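Local coordinates for DisA protein (Sorangium cellulosum, PDB 6CCA) that probably transfers methyl groups to carbon to build a gem-dimethyl centre on the polyketide intermediate of the disorazol assembly line, at residues C71-Q74 against A78-R81; E137-M142 against L157-Y162. All blocks are in the same frame, centred on the assembly; numbering follows the deposited sequence.

In the fold
From the N terminus, the chain runs down helix 55-75, and interaction 1 closes the first and shorter loop: 78-81 folds back on the last turn of helix 55-75 with three residues in between. Strand 85-87, helices 88-95 and 102-114 and strands 118-121 and 124-127 follow before helix 135-146 opens interaction 2, whose 14 intervening residues turn the chain back as helix 152-163. The two loops are in series, neither nested nor crossed. Their centres are about 15 Å apart, yet they touch along helix 55-75: Cys71 SG packs on Val138 CG2 at 3.7 Å, and Ile72 CG1 on Tyr162 CD1 at the same distance. That helix therefore joins the turn at its end to the pair 135-146 and 152-163.

Interaction 1. Residues C71-Q74 against A78-R81; sequences CIFQ and AFQR
Phe73 and Phe79 point the same way, side by side, and meet obliquely: the ring centroids are 5.0 Å apart and the planes lie at 45°. Phe79 CE2 sits over one face of the Phe73 ring, displaced toward its rim, while Phe79 CD2 reaches back to Phe73 CB at 3.6 Å. Phe73 carries CG opposite its carbonyl carbon, which sets the ring beside the returning chain. The backbone supports this return, since Ala78 N donates to Phe73 O at 2.8 Å.

Gln74 makes the second polar link. With CG beside the backbone N (chi1 -64°) and the chain extended beyond it, its amide reaches Phe79 O, 3.1 Å from NE2, in a nearly straight bond (167° at the hydrogen) lying almost in the amide plane. NE2 also donates to Thr132 O, and OE1 accepts from Lys134 N, so three bonds should fix the rotation of the amide. The left-handed backbone conformation of Phe79 turns the chain here and helps to set its carbonyl before Gln74 NE2.

Leu109 and Leu112 of helix 102-114 pack against both phenyl rings, Leu91 of helix 88-95 touches Ala78 and Phe79, and the chain runs on into strand 85-87.

Interaction 2. Residues E137-M142 against L157-Y162; sequences EVERRM and LLWACY
Met142 lays its thioether across the indole of Trp159, the two side chains crossing at about a right angle. CE stands over the five-membered ring, 3.9 Å from its centroid and only 6° off the normal, a CH-pi contact. SD lies over the same ring, farther out, 4.6 Å from that centroid, giving a Met-aromatic contact as well. Bends at chi2 and chi3 fold the chain over the ring, and CG rests against Trp159 CE3 at 3.7 Å. Glu139 adds its aliphatic part farther along the six-membered ring, with CG 3.7 Å from Trp159 CZ2. Val138 adds a looser apolar contact, CG2 to Trp159 CZ3 at 4.3 Å.

One large side chain thus bridges an antiparallel helix pair, an alpha-hairpin whose short segments run at 151° with axes 11.7 Å apart at closest approach. No hydrogen bond links the segments, and the indole fills much of the interval between the backbones.

Trp159 points its CG anti to the backbone N (chi1 -162°), which projects the ring toward helix 135-146. Its other face is backed by Tyr162 of the same helix, with CD2 3.6 Å above the indole plane, so the ring lies between Tyr162 and Met142. The Tyr162 hydroxyl is bonded to Lys135 NZ and, weakly, to Asp75. The Glu139 carboxylate is steeply inclined to the indole plane, and its OE2 accepts from Gln143 NE2 one turn along. Leu68 of helix 55-75 touches both Trp159 and Tyr162.

Interaction 1. Residues C71-Q74 against A78-R81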
loop_
_atom_site.group_PDB
_atom_site.type_symbol
_atom_site.label_atom_id
_atom_site.label_comp_id
_atom_site.label_asym_id
_atom_site.label_seq_id
_atom_site.Cartn_x
_atom_site.Cartn_y
_atom_site.Cartn_z
ATOM N N CYS A 71 9.698 -3.466 -23.493
ATOM C CA CYS A 71 8.712 -3.902 -24.485
ATOM C C CYS A 71 7.619 -2.866 -24.696
ATOM O O CYS A 71 7.272 -2.587 -25.860
ATOM C CB CYS A 71 8.163 -5.277 -24.157
ATOM S SG CYS A 71 7.350 -6.053 -25.589
ATOM N N ILE A 72 7.112 -2.221 -23.638
ATOM C CA ILE A 72 6.087 -1.194 -23.810
ATOM C C ILE A 72 6.597 -0.019 -24.681
ATOM O O ILE A 72 5.962 0.413 -25.663
ATOM C CB ILE A 72 5.655 -0.653 -22.428
ATOM C CG1 ILE A 72 4.827 -1.735 -21.721
ATOM C CG2 ILE A 72 4.902 0.677 -22.577
ATOM C CD1 ILE A 72 4.648 -1.541 -20.235
ATOM N N PHE A 73 7.757 0.493 -24.351
ATOM C CA PHE A 73 8.373 1.511 -25.248
ATOM C C PHE A 73 8.537 1.033 -26.714
ATOM O O PHE A 73 8.228 1.805 -27.663
ATOM C CB PHE A 73 9.697 1.994 -24.675
ATOM C CG PHE A 73 9.548 2.977 -23.544
ATOM C CD1 PHE A 73 9.342 4.330 -23.805
ATOM C CD2 PHE A 73 9.652 2.561 -22.248
ATOM C CE1 PHE A 73 9.222 5.254 -22.771
ATOM C CE2 PHE A 73 9.543 3.465 -21.197
ATOM C CZ PHE A 73 9.345 4.810 -21.442
ATOM N N GLN A 74 9.032 -0.193 -26.912
ATOM C CA GLN A 74 9.227 -0.717 -28.253
ATOM C C GLN A 74 7.925 -0.799 -28.994
ATOM O O GLN A 74 7.851 -0.395 -30.189
ATOM C CB GLN A 74 9.885 -2.072 -28.250
ATOM C CG GLN A 74 11.277 -2.001 -27.682
ATOM C CD GLN A 74 12.006 -3.280 -27.668
ATOM O OE1 GLN A 74 11.420 -4.384 -27.687
ATOM N NE2 GLN A 74 13.336 -3.173 -27.624
ATOM N N ALA A 78 9.748 3.179 -29.610
ATOM C CA ALA A 78 10.945 3.704 -28.973
ATOM C C ALA A 78 11.839 2.609 -28.447
ATOM O O ALA A 78 11.422 1.469 -28.072
ATOM C CB ALA A 78 10.581 4.705 -27.873
ATOM N N PHE A 79 13.121 2.921 -28.465
ATOM C CA PHE A 79 14.121 2.062 -27.982
ATOM C C PHE A 79 14.114 0.689 -28.624
ATOM O O PHE A 79 14.401 -0.288 -27.955
ATOM C CB PHE A 79 13.979 1.903 -26.437
ATOM C CG PHE A 79 13.881 3.172 -25.701
ATOM C CD1 PHE A 79 14.607 4.291 -26.087
ATOM C CD2 PHE A 79 13.110 3.253 -24.536
ATOM C CE1 PHE A 79 14.545 5.470 -25.384
ATOM C CE2 PHE A 79 13.039 4.427 -23.834
ATOM C CZ PHE A 79 13.739 5.564 -24.253
ATOM N N GLN A 80 13.861 0.618 -29.939
ATOM C CA GLN A 80 13.823 -0.646 -30.631
ATOM C C GLN A 80 15.173 -1.234 -30.899
ATOM O O GLN A 80 15.290 -2.455 -31.026
ATOM C CB GLN A 80 12.983 -0.537 -31.918
ATOM C CG GLN A 80 11.520 -0.365 -31.568
ATOM C CD GLN A 80 10.690 0.332 -32.634
ATOM O OE1 GLN A 80 9.696 -0.228 -33.124
ATOM N NE2 GLN A 80 11.045 1.564 -32.956
ATOM N N ARG A 81 16.230 -0.385 -30.883
ATOM C CA ARG A 81 17.550 -0.809 -31.302
ATOM C C ARG A 81 18.642 -0.208 -30.389
ATOM O O ARG A 81 18.468 0.919 -29.933
ATOM C CB ARG A 81 17.767 -0.305 -32.751
ATOM C CG ARG A 81 17.032 -1.130 -33.836
ATOM C CD ARG A 81 16.903 -0.417 -35.194
ATOM N NE ARG A 81 15.839 0.597 -35.168
ATOM C CZ ARG A 81 14.534 0.381 -35.402
ATOM N NH1 ARG A 81 14.065 -0.832 -35.709
ATOM N NH2 ARG A 81 13.678 1.403 -35.333
#

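Interaction 2. Residues E137-M142 against L157-Y162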
loop_
_atom_site.group_PDB
_atom_site.type_symbol
_atom_site.label_atom_id
_atom_site.label_comp_id
_atom_site.label_asym_id
_atom_site.label_seq_id
_atom_site.Cartn_x
_atom_site.Cartn_y
_atom_site.Cartn_z
ATOM N N GLU A 137 10.194 -12.585 -26.104
ATOM C CA GLU A 137 10.830 -12.944 -24.849
ATOM C C GLU A 137 9.904 -12.693 -23.650
ATOM O O GLU A 137 9.756 -13.551 -22.767
ATOM C CB GLU A 137 12.067 -12.094 -24.600
ATOM C CG GLU A 137 13.415 -12.686 -24.937
ATOM C CD GLU A 137 14.492 -11.581 -24.828
ATOM O OE1 GLU A 137 14.625 -10.991 -23.725
ATOM O OE2 GLU A 137 15.129 -11.239 -25.856
ATOM N N VAL A 138 9.377 -11.501 -23.600
ATOM C CA VAL A 138 8.505 -11.120 -22.440
ATOM C C VAL A 138 7.237 -11.912 -22.366
ATOM O O VAL A 138 6.811 -12.285 -21.275
ATOM C CB VAL A 138 8.229 -9.586 -22.268
ATOM C CG1 VAL A 138 9.545 -8.851 -22.141
ATOM C CG2 VAL A 138 7.303 -9.006 -23.352
ATOM N N GLU A 139 6.609 -12.244 -23.500
ATOM C CA GLU A 139 5.411 -13.097 -23.452
ATOM C C GLU A 139 5.673 -14.502 -22.940
ATOM O O GLU A 139 4.923 -14.983 -22.080
ATOM C CB GLU A 139 4.687 -13.080 -24.835
ATOM C CG GLU A 139 3.242 -13.589 -24.718
ATOM C CD GLU A 139 3.146 -15.106 -24.809
ATOM O OE1 GLU A 139 4.195 -15.717 -25.175
ATOM O OE2 GLU A 139 2.043 -15.681 -24.511
ATOM N N ARG A 140 6.836 -15.086 -23.335
ATOM C CA ARG A 140 7.269 -16.391 -22.815
ATOM C C ARG A 140 7.541 -16.273 -21.343
ATOM O O ARG A 140 7.142 -17.123 -20.541
ATOM C CB ARG A 140 8.520 -16.972 -23.544
ATOM C CG ARG A 140 8.251 -17.460 -24.979
ATOM C CD ARG A 140 9.466 -18.113 -25.747
ATOM N NE ARG A 140 10.486 -17.117 -26.212
ATOM C CZ ARG A 140 10.583 -16.551 -27.430
ATOM N NH1 ARG A 140 9.750 -16.862 -28.428
ATOM N NH2 ARG A 140 11.532 -15.653 -27.643
ATOM N N ARG A 141 8.241 -15.222 -20.943
ATOM C CA ARG A 141 8.587 -15.046 -19.485
ATOM C C ARG A 141 7.388 -14.876 -18.625
ATOM O O ARG A 141 7.327 -15.443 -17.545
ATOM C CB ARG A 141 9.551 -13.866 -19.291
ATOM C CG ARG A 141 10.166 -13.724 -17.898
ATOM C CD ARG A 141 10.776 -15.030 -17.484
ATOM N NE ARG A 141 11.503 -14.867 -16.224
ATOM C CZ ARG A 141 11.952 -15.910 -15.516
ATOM N NH1 ARG A 141 11.650 -17.159 -15.914
ATOM N NH2 ARG A 141 12.618 -15.701 -14.379
ATOM N N MET A 142 6.407 -14.138 -19.111
ATOM C CA MET A 142 5.121 -13.980 -18.460
ATOM C C MET A 142 4.499 -15.343 -18.173
ATOM O O MET A 142 4.023 -15.607 -17.068
ATOM C CB MET A 142 4.172 -13.147 -19.351
ATOM C CG MET A 142 2.800 -12.914 -18.725
ATOM S SD MET A 142 1.613 -14.245 -18.893
ATOM C CE MET A 142 1.263 -14.194 -20.685
ATOM N N LEU A 157 -1.889 -9.033 -13.424
ATOM C CA LEU A 157 -2.183 -7.610 -13.440
ATOM C C LEU A 157 -1.209 -6.837 -14.382
ATOM O O LEU A 157 -1.614 -5.946 -15.100
ATOM C CB LEU A 157 -2.081 -7.046 -12.025
ATOM C CG LEU A 157 -2.293 -5.523 -11.993
ATOM C CD1 LEU A 157 -3.629 -5.177 -12.622
ATOM C CD2 LEU A 157 -2.242 -4.943 -10.570
ATOM N N LEU A 158 0.107 -7.100 -14.262
ATOM C CA LEU A 158 1.066 -6.413 -15.135
ATOM C C LEU A 158 0.774 -6.697 -16.590
ATOM O O LEU A 158 0.898 -5.820 -17.430
ATOM C CB LEU A 158 2.473 -6.857 -14.840
ATOM C CG LEU A 158 3.063 -6.349 -13.549
ATOM C CD1 LEU A 158 4.475 -6.819 -13.474
ATOM C CD2 LEU A 158 3.106 -4.807 -13.560
ATOM N N TRP A 159 0.447 -7.942 -16.916
ATOM C CA TRP A 159 0.119 -8.309 -18.310
ATOM C C TRP A 159 -1.131 -7.616 -18.820
ATOM O O TRP A 159 -1.129 -7.083 -19.922
ATOM C CB TRP A 159 0.029 -9.835 -18.495
ATOM C CG TRP A 159 0.120 -10.234 -19.939
ATOM C CD1 TRP A 159 -0.913 -10.637 -20.743
ATOM C CD2 TRP A 159 1.267 -10.109 -20.783
ATOM N NE1 TRP A 159 -0.437 -10.831 -22.025
ATOM C CE2 TRP A 159 0.880 -10.486 -22.079
ATOM C CE3 TRP A 159 2.581 -9.749 -20.551
ATOM C CZ2 TRP A 159 1.782 -10.570 -23.134
ATOM C CZ3 TRP A 159 3.470 -9.770 -21.599
ATOM C CH2 TRP A 159 3.073 -10.203 -22.880
ATOM N N ALA A 160 -2.149 -7.451 -17.968
ATOM C CA ALA A 160 -3.344 -6.700 -18.361
ATOM C C ALA A 160 -2.996 -5.223 -18.628
ATOM O O ALA A 160 -3.497 -4.607 -19.569
ATOM C CB ALA A 160 -4.452 -6.837 -17.298
ATOM N N CYS A 161 -2.131 -4.654 -17.816
ATOM C CA CYS A 161 -1.731 -3.265 -18.005
ATOM C C CYS A 161 -0.890 -3.182 -19.294
ATOM O O CYS A 161 -1.082 -2.287 -20.099
ATOM C CB CYS A 161 -0.881 -2.777 -16.841
ATOM S SG CYS A 161 -1.863 -2.510 -15.325
ATOM N N TYR A 162 0.062 -4.123 -19.439
ATOM C CA TYR A 162 0.943 -4.204 -20.628
ATOM C C TYR A 162 0.155 -4.103 -21.933
ATOM O O TYR A 162 0.434 -3.280 -22.860
ATOM C CB TYR A 162 1.802 -5.469 -20.611
ATOM C CG TYR A 162 2.352 -5.737 -21.995
ATOM C CD1 TYR A 162 3.395 -5.009 -22.477
ATOM C CD2 TYR A 162 1.814 -6.699 -22.811
ATOM C CE1 TYR A 162 3.880 -5.189 -23.761
ATOM C CE2 TYR A 162 2.252 -6.881 -24.118
ATOM C CZ TYR A 162 3.301 -6.131 -24.589
ATOM O OH TYR A 162 3.765 -6.263 -25.885
#